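Local coordinates for uncharacterized protein (Desulfotomaculum acetoxidans, PDB 3U4Y) that is of unknown function but folds as a seven-bladed beta-propeller related to the lactonase family, at residues Glu170-Gly175 / Ile211-Ala216; Asn188-Ala193 / Leu203-Pro208. One frame throughout, in Å; residues are numbered along the deposited sequence.

Interaction 1: residues Glu170-Gly175 / Ile211-Ala216; sequences EFISGG and ITLLNA
Two neighbouring blades of the seven-bladed beta-propeller meet through their outermost strands: 164-172 ends one four-stranded sheet, 212-218 ends the next. The segments run nearly in the same direction, 12° apart, yet no hydrogen bond crosses between them, so side chains carry the contact. F171 points toward segment 211-216, and with CG anti to the carbonyl carbon (chi1 -48°) its ring lies against I211, just ahead of strand 212-218. I211 crosses it at about a right angle and sets its CB over one ring face, 3.9 Å from the centroid of the F171 ring, offset toward the rim; this is a CH-pi contact, with CB of I211 closest to CZ of F171 at 3.6 Å. The CG2 and CD1 branches of I211 reach the CE2 side of the ring. An alanine in place of F171 would remove the ring and would probably lose the CH-pi contact and loosen the packing of I211 against the preceding blade. L213 holds CG anti to its backbone N (chi1 166°) and lays both methyls against the turn that follows I172, crossing the I172 side chain obliquely. S173 turns away and gives its hydroxyl to a hydrogen bond with N194. At G174 the backbones come closest, its CA 5.5 Å from CA of A216; its backbone angles would jam a beta-carbon against S173 O, with A216 CB on the same side.

Interaction 2: residues Asn188-Ala193 / Leu203-Pro208; sequences NFAFVA and LETQNP
N188 and Q206 are brought alongside by different first torsions: N188 has CG anti to its carbonyl carbon (chi1 -66°), while Q206 has CG anti to its backbone N (chi1 -172°) and runs extended beyond it. The two side chains point the same way, and OD1 of N188 rests against the aliphatic part of Q206, 3.4 Å from its CG, with the amide planes strongly inclined. They sit at the open end of the beta hairpin of strands 189-194 and 199-204, the middle pair of a four-stranded propeller blade. A190 and L203 form an antiparallel hydrogen-bonded pair: A190 N donates to L203 O at 3.1 Å, on a lone pair in the carbonyl plane, and L203 N returns a bond to A190 O at 2.9 Å. F189 and E204, the next, non-hydrogen-bonded pair, lie side by side on one face of the sheet, though E204 is poorly ordered; the F189 ring also meets F248 edge-to-face. A190 and L203 share the other face; CB of A190 also lies near CG2 of T205, past the strand end, and CG2 of V192 is 4.3 Å from CD2 of L203. Beyond the ladder, T205 N donates to N188 O at 3.0 Å from above the carbonyl plane. The T205 hydroxyl bonds to the carbonyl of G187. A190 and L203 satisfy each other, while F189 N turns to T184 and E204 to T212; N188 O takes one firm bond, from T205 N, and a weak one from Q206 N, so the grip on it rests mainly on T205.

In the fold
Strand 199-204 ties the two interactions together. Interaction 2 pairs it with 189-194 inside one blade, and its other edge pairs with 212-218, which in interaction 1 faces the preceding blade. The centres lie about 9 Å apart. A probable hydrogen bond joins E204 N to T212 O at 2.8 Å, and the leucines continue the packing, with L213 CD1 3.5 Å from L203 CD1. The apolar layer between the blades runs from L213 to L203, and both L203 and V192 also touch V153 of the preceding blade. The function is unknown, so no active site can be assigned; a bound Tris molecule, probably from the crystallisation liquor, lies about 5 Å from the F171 side chain.

Interaction 1: residues Glu170-Gly175 / Ile211-Ala216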
ATOM      1  N   GLU A 170     -17.468  -4.947 -11.347  1.00 26.82           N
ATOM      2  CA  GLU A 170     -17.383  -4.758  -9.898  1.00 19.22           C
ATOM      3  C   GLU A 170     -17.825  -6.013  -9.152  1.00 18.32           C
ATOM      4  O   GLU A 170     -18.578  -6.819  -9.689  1.00 26.64           O
ATOM      5  CB  GLU A 170     -18.234  -3.568  -9.459  1.00 22.79           C
ATOM      6  CG  GLU A 170     -17.964  -2.284 -10.212  1.00 34.26           C
ATOM      7  CD  GLU A 170     -18.759  -1.119  -9.662  1.00 41.64           C
ATOM      8  OE1 GLU A 170     -19.362  -1.279  -8.578  1.00 45.39           O
ATOM      9  OE2 GLU A 170     -18.790  -0.049 -10.314  1.00 37.36           O
ATOM     10  N   PHE A 171     -17.357  -6.164  -7.915  1.00 12.92           N
ATOM     11  CA  PHE A 171     -17.541  -7.388  -7.137  1.00 18.25           C
ATOM     12  C   PHE A 171     -17.748  -7.059  -5.673  1.00 24.40           C
ATOM     13  O   PHE A 171     -17.054  -6.198  -5.130  1.00 25.44           O
ATOM     14  CB  PHE A 171     -16.298  -8.281  -7.240  1.00 11.94           C
ATOM     15  CG  PHE A 171     -15.806  -8.470  -8.632  1.00 24.71           C
ATOM     16  CD1 PHE A 171     -16.441  -9.337  -9.489  1.00 39.75           C
ATOM     17  CD2 PHE A 171     -14.699  -7.780  -9.088  1.00 29.63           C
ATOM     18  CE1 PHE A 171     -15.981  -9.503 -10.781  1.00 48.83           C
ATOM     19  CE2 PHE A 171     -14.235  -7.949 -10.380  1.00 30.90           C
ATOM     20  CZ  PHE A 171     -14.874  -8.807 -11.223  1.00 40.25           C
ATOM     21  N   ILE A 172     -18.666  -7.766  -5.016  1.00 18.27           N
ATOM     22  CA  ILE A 172     -18.935  -7.490  -3.607  1.00 25.12           C
ATOM     23  C   ILE A 172     -17.631  -7.572  -2.839  1.00 21.52           C
ATOM     24  O   ILE A 172     -16.775  -8.391  -3.175  1.00 22.53           O
ATOM     25  CB  ILE A 172     -19.921  -8.490  -2.974  1.00 35.43           C
ATOM     26  CG1 ILE A 172     -21.154  -8.652  -3.844  1.00 33.81           C
ATOM     27  CG2 ILE A 172     -20.351  -7.990  -1.602  1.00 38.83           C
ATOM     28  CD1 ILE A 172     -21.896  -7.369  -4.014  1.00 33.45           C
ATOM     29  N   SER A 173     -17.484  -6.746  -1.806  1.00 12.38           N
ATOM     30  CA  SER A 173     -16.250  -6.720  -1.016  1.00 22.13           C
ATOM     31  C   SER A 173     -16.339  -7.585   0.234  1.00 28.78           C
ATOM     32  O   SER A 173     -15.379  -7.702   0.987  1.00 25.67           O
ATOM     33  CB  SER A 173     -15.843  -5.275  -0.643  1.00 27.97           C
ATOM     34  OG  SER A 173     -16.687  -4.679   0.342  1.00 24.24           O
ATOM     35  N   GLY A 174     -17.498  -8.184   0.460  1.00 35.52           N
ATOM     36  CA  GLY A 174     -17.696  -8.942   1.676  1.00 46.13           C
ATOM     37  C   GLY A 174     -18.467  -8.135   2.689  1.00 53.15           C
ATOM     38  O   GLY A 174     -19.669  -8.327   2.857  1.00 59.24           O
ATOM     39  N   GLY A 175     -17.775  -7.227   3.365  1.00 51.20           N
ATOM     40  CA  GLY A 175     -18.423  -6.287   4.263  1.00 45.97           C
ATOM     41  C   GLY A 175     -18.575  -4.901   3.659  1.00 33.19           C
ATOM     42  O   GLY A 175     -18.508  -4.704   2.447  1.00 36.28           O
ATOM     43  N   ILE A 211     -13.719 -13.341 -11.701  1.00 38.93           N
ATOM     44  CA  ILE A 211     -13.467 -13.056 -10.294  1.00 28.59           C
ATOM     45  C   ILE A 211     -14.716 -13.303  -9.446  1.00 30.26           C
ATOM     46  O   ILE A 211     -15.851 -13.073  -9.889  1.00 32.73           O
ATOM     47  CB  ILE A 211     -12.927 -11.631 -10.111  1.00 21.79           C
ATOM     48  CG1 ILE A 211     -11.569 -11.511 -10.796  1.00 31.07           C
ATOM     49  CG2 ILE A 211     -12.756 -11.301  -8.665  1.00 17.57           C
ATOM     50  CD1 ILE A 211     -10.929 -10.171 -10.636  1.00 37.12           C
ATOM     51  N   THR A 212     -14.505 -13.818  -8.237  1.00 31.47           N
ATOM     52  CA  THR A 212     -15.607 -14.112  -7.325  1.00 33.05           C
ATOM     53  C   THR A 212     -15.181 -13.884  -5.878  1.00 30.80           C
ATOM     54  O   THR A 212     -14.025 -14.106  -5.528  1.00 38.47           O
ATOM     55  CB  THR A 212     -16.158 -15.572  -7.511  1.00 25.84           C
ATOM     56  OG1 THR A 212     -15.274 -16.538  -6.920  1.00 28.13           O
ATOM     57  CG2 THR A 212     -16.335 -15.906  -8.983  1.00 27.48           C
ATOM     58  N   LEU A 213     -16.110 -13.420  -5.047  1.00 19.66           N
ATOM     59  CA  LEU A 213     -15.880 -13.356  -3.605  1.00 21.99           C
ATOM     60  C   LEU A 213     -16.191 -14.713  -2.964  1.00 27.79           C
ATOM     61  O   LEU A 213     -17.238 -15.300  -3.244  1.00 37.97           O
ATOM     62  CB  LEU A 213     -16.765 -12.274  -3.004  1.00 15.69           C
ATOM     63  CG  LEU A 213     -16.960 -12.201  -1.494  1.00 32.31           C
ATOM     64  CD1 LEU A 213     -15.892 -11.341  -0.844  1.00 25.91           C
ATOM     65  CD2 LEU A 213     -18.347 -11.649  -1.204  1.00 36.16           C
ATOM     66  N   LEU A 214     -15.301 -15.227  -2.122  1.00 21.60           N
ATOM     67  CA  LEU A 214     -15.549 -16.536  -1.520  1.00 40.14           C
ATOM     68  C   LEU A 214     -16.211 -16.378  -0.186  1.00 43.02           C
ATOM     69  O   LEU A 214     -17.233 -17.006   0.104  1.00 47.97           O
ATOM     70  CB  LEU A 214     -14.262 -17.330  -1.317  1.00 44.73           C
ATOM     71  CG  LEU A 214     -13.448 -17.621  -2.561  1.00 45.76           C
ATOM     72  CD1 LEU A 214     -12.174 -18.312  -2.118  1.00 48.83           C
ATOM     73  CD2 LEU A 214     -14.248 -18.450  -3.571  1.00 34.60           C
ATOM     74  N   ASN A 215     -15.596 -15.561   0.650  1.00 30.33           N
ATOM     75  CA  ASN A 215     -16.172 -15.286   1.946  1.00 38.50           C
ATOM     76  C   ASN A 215     -15.497 -14.094   2.576  1.00 25.93           C
ATOM     77  O   ASN A 215     -14.962 -13.241   1.885  1.00 20.39           O
ATOM     78  CB  ASN A 215     -16.185 -16.522   2.870  1.00 48.90           C
ATOM     79  CG  ASN A 215     -14.967 -17.430   2.668  1.00 65.56           C
ATOM     80  OD1 ASN A 215     -13.848 -17.086   3.057  1.00 66.69           O
ATOM     81  ND2 ASN A 215     -15.189 -18.600   2.065  1.00 64.74           N
ATOM     82  N   ALA A 216     -15.562 -14.036   3.890  1.00 24.60           N
ATOM     83  CA  ALA A 216     -15.212 -12.841   4.607  1.00 25.37           C
ATOM     84  C   ALA A 216     -15.126 -13.235   6.052  1.00 35.56           C
ATOM     85  O   ALA A 216     -16.046 -13.843   6.601  1.00 53.49           O
ATOM     86  CB  ALA A 216     -16.276 -11.801   4.422  1.00 13.64           C
TER

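Interaction 2: residues Asn188-Ala193 / Leu203-Pro208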
ATOM      1  N   ASN A 188      -3.341 -14.951  -6.778  1.00 34.03           N
ATOM      2  CA  ASN A 188      -4.473 -15.853  -6.942  1.00 34.42           C
ATOM      3  C   ASN A 188      -5.629 -15.528  -6.006  1.00 33.06           C
ATOM      4  O   ASN A 188      -6.761 -15.969  -6.214  1.00 38.76           O
ATOM      5  CB  ASN A 188      -4.019 -17.282  -6.729  1.00 43.30           C
ATOM      6  CG  ASN A 188      -3.063 -17.742  -7.792  1.00 41.13           C
ATOM      7  OD1 ASN A 188      -3.240 -17.450  -8.975  1.00 35.19           O
ATOM      8  ND2 ASN A 188      -2.032 -18.464  -7.377  1.00 43.13           N
ATOM      9  N   PHE A 189      -5.330 -14.754  -4.975  1.00 20.47           N
ATOM     10  CA  PHE A 189      -6.358 -14.198  -4.124  1.00 23.29           C
ATOM     11  C   PHE A 189      -6.060 -12.740  -3.851  1.00 22.36           C
ATOM     12  O   PHE A 189      -4.908 -12.318  -3.884  1.00 18.92           O
ATOM     13  CB  PHE A 189      -6.424 -14.949  -2.801  1.00 25.37           C
ATOM     14  CG  PHE A 189      -6.617 -16.404  -2.962  1.00 40.54           C
ATOM     15  CD1 PHE A 189      -7.875 -16.922  -3.185  1.00 43.87           C
ATOM     16  CD2 PHE A 189      -5.541 -17.266  -2.901  1.00 53.20           C
ATOM     17  CE1 PHE A 189      -8.061 -18.279  -3.339  1.00 43.59           C
ATOM     18  CE2 PHE A 189      -5.720 -18.631  -3.054  1.00 55.28           C
ATOM     19  CZ  PHE A 189      -6.980 -19.136  -3.274  1.00 48.33           C
ATOM     20  N   ALA A 190      -7.111 -11.978  -3.582  1.00 21.00           N
ATOM     21  CA  ALA A 190      -6.957 -10.615  -3.106  1.00 22.53           C
ATOM     22  C   ALA A 190      -7.719 -10.493  -1.811  1.00 19.77           C
ATOM     23  O   ALA A 190      -8.707 -11.184  -1.617  1.00 32.59           O
ATOM     24  CB  ALA A 190      -7.489  -9.644  -4.129  1.00 24.64           C
ATOM     25  N   PHE A 191      -7.261  -9.628  -0.920  1.00 12.11           N
ATOM     26  CA  PHE A 191      -7.998  -9.352   0.311  1.00 26.28           C
ATOM     27  C   PHE A 191      -8.482  -7.905   0.424  1.00 32.40           C
ATOM     28  O   PHE A 191      -7.674  -6.980   0.376  1.00 37.89           O
ATOM     29  CB  PHE A 191      -7.124  -9.637   1.510  1.00 23.41           C
ATOM     30  CG  PHE A 191      -6.533 -11.011   1.531  1.00 22.51           C
ATOM     31  CD1 PHE A 191      -7.330 -12.123   1.779  1.00 31.85           C
ATOM     32  CD2 PHE A 191      -5.172 -11.190   1.389  1.00 32.49           C
ATOM     33  CE1 PHE A 191      -6.793 -13.398   1.844  1.00 32.61           C
ATOM     34  CE2 PHE A 191      -4.611 -12.462   1.452  1.00 42.41           C
ATOM     35  CZ  PHE A 191      -5.428 -13.572   1.678  1.00 41.83           C
ATOM     36  N   VAL A 192      -9.791  -7.710   0.594  1.00 27.29           N
ATOM     37  CA  VAL A 192     -10.343  -6.368   0.800  1.00 20.70           C
ATOM     38  C   VAL A 192     -10.664  -6.077   2.257  1.00 19.91           C
ATOM     39  O   VAL A 192     -11.443  -6.788   2.878  1.00 26.31           O
ATOM     40  CB  VAL A 192     -11.608  -6.127   0.013  1.00  9.97           C
ATOM     41  CG1 VAL A 192     -11.944  -4.656   0.047  1.00  9.85           C
ATOM     42  CG2 VAL A 192     -11.431  -6.570  -1.394  1.00 15.94           C
ATOM     43  N   ALA A 193     -10.050  -5.034   2.803  1.00 16.17           N
ATOM     44  CA  ALA A 193     -10.373  -4.573   4.140  1.00 28.17           C
ATOM     45  C   ALA A 193     -11.666  -3.772   4.086  1.00 33.89           C
ATOM     46  O   ALA A 193     -11.765  -2.767   3.373  1.00 30.91           O
ATOM     47  CB  ALA A 193      -9.261  -3.720   4.679  1.00 34.47           C
ATOM     48  N   LEU A 203     -11.047 -12.693  -2.376  1.00 22.69           N
ATOM     49  CA  LEU A 203     -11.507 -12.834  -3.747  1.00 25.06           C
ATOM     50  C   LEU A 203     -10.648 -13.798  -4.522  1.00 30.70           C
ATOM     51  O   LEU A 203      -9.433 -13.828  -4.330  1.00 33.65           O
ATOM     52  CB  LEU A 203     -11.481 -11.493  -4.458  1.00 27.13           C
ATOM     53  CG  LEU A 203     -12.673 -10.568  -4.367  1.00 19.43           C
ATOM     54  CD1 LEU A 203     -13.191 -10.577  -2.965  1.00 50.68           C
ATOM     55  CD2 LEU A 203     -12.161  -9.219  -4.729  1.00 16.29           C
ATOM     56  N   GLU A 204     -11.299 -14.566  -5.400  1.00 29.33           N
ATOM     57  CA  GLU A 204     -10.638 -15.505  -6.290  1.00 34.87           C
ATOM     58  C   GLU A 204     -10.226 -14.746  -7.533  1.00 40.62           C
ATOM     59  O   GLU A 204     -11.069 -14.270  -8.297  1.00 48.05           O
ATOM     60  CB  GLU A 204     -11.577 -16.652  -6.668  1.00 55.96           C
ATOM     61  CG  GLU A 204     -11.479 -17.907  -5.785  1.00 77.03           C
ATOM     62  CD  GLU A 204     -10.608 -19.020  -6.396  1.00 93.41           C
ATOM     63  OE1 GLU A 204      -9.998 -18.788  -7.471  1.00102.37           O
ATOM     64  OE2 GLU A 204     -10.539 -20.127  -5.797  1.00 86.09           O
ATOM     65  N   THR A 205      -8.917 -14.639  -7.730  1.00 34.01           N
ATOM     66  CA  THR A 205      -8.366 -13.773  -8.759  1.00 27.69           C
ATOM     67  C   THR A 205      -7.462 -14.539  -9.703  1.00 35.68           C
ATOM     68  O   THR A 205      -6.924 -13.970 -10.646  1.00 34.79           O
ATOM     69  CB  THR A 205      -7.575 -12.620  -8.133  1.00 28.27           C
ATOM     70  OG1 THR A 205      -6.763 -13.120  -7.062  1.00 34.12           O
ATOM     71  CG2 THR A 205      -8.515 -11.594  -7.563  1.00 24.27           C
ATOM     72  N   GLN A 206      -7.294 -15.832  -9.450  1.00 45.05           N
ATOM     73  CA  GLN A 206      -6.527 -16.663 -10.361  1.00 44.66           C
ATOM     74  C   GLN A 206      -7.040 -16.522 -11.790  1.00 42.18           C
ATOM     75  O   GLN A 206      -6.257 -16.456 -12.722  1.00 38.33           O
ATOM     76  CB  GLN A 206      -6.573 -18.125  -9.953  1.00 56.67           C
ATOM     77  CG  GLN A 206      -5.627 -18.982 -10.790  1.00 67.70           C
ATOM     78  CD  GLN A 206      -5.756 -20.456 -10.495  1.00 71.41           C
ATOM     79  OE1 GLN A 206      -6.761 -20.902  -9.946  1.00 85.30           O
ATOM     80  NE2 GLN A 206      -4.740 -21.225 -10.858  1.00 61.62           N
ATOM     81  N   ASN A 207      -8.357 -16.499 -11.972  1.00 47.95           N
ATOM     82  CA  ASN A 207      -8.898 -16.182 -13.284  1.00 36.85           C
ATOM     83  C   ASN A 207      -9.527 -14.817 -13.224  1.00 44.02           C
ATOM     84  O   ASN A 207     -10.588 -14.654 -12.617  1.00 52.60           O
ATOM     85  CB  ASN A 207      -9.928 -17.200 -13.751  1.00 27.15           C
ATOM     86  CG  ASN A 207     -10.304 -16.999 -15.203  1.00 33.95           C
ATOM     87  OD1 ASN A 207     -10.226 -15.893 -15.719  1.00 34.75           O
ATOM     88  ND2 ASN A 207     -10.694 -18.071 -15.877  1.00 45.23           N
ATOM     89  N   PRO A 208      -8.861 -13.825 -13.836  1.00 41.54           N
ATOM     90  CA  PRO A 208      -9.278 -12.420 -13.804  1.00 37.00           C
ATOM     91  C   PRO A 208     -10.481 -12.143 -14.693  1.00 36.39           C
ATOM     92  O   PRO A 208     -11.121 -11.112 -14.510  1.00 42.48           O
ATOM     93  CB  PRO A 208      -8.033 -11.674 -14.296  1.00 29.86           C
ATOM     94  CG  PRO A 208      -7.328 -12.649 -15.127  1.00 31.24           C
ATOM     95  CD  PRO A 208      -7.563 -13.991 -14.509  1.00 35.95           C
TER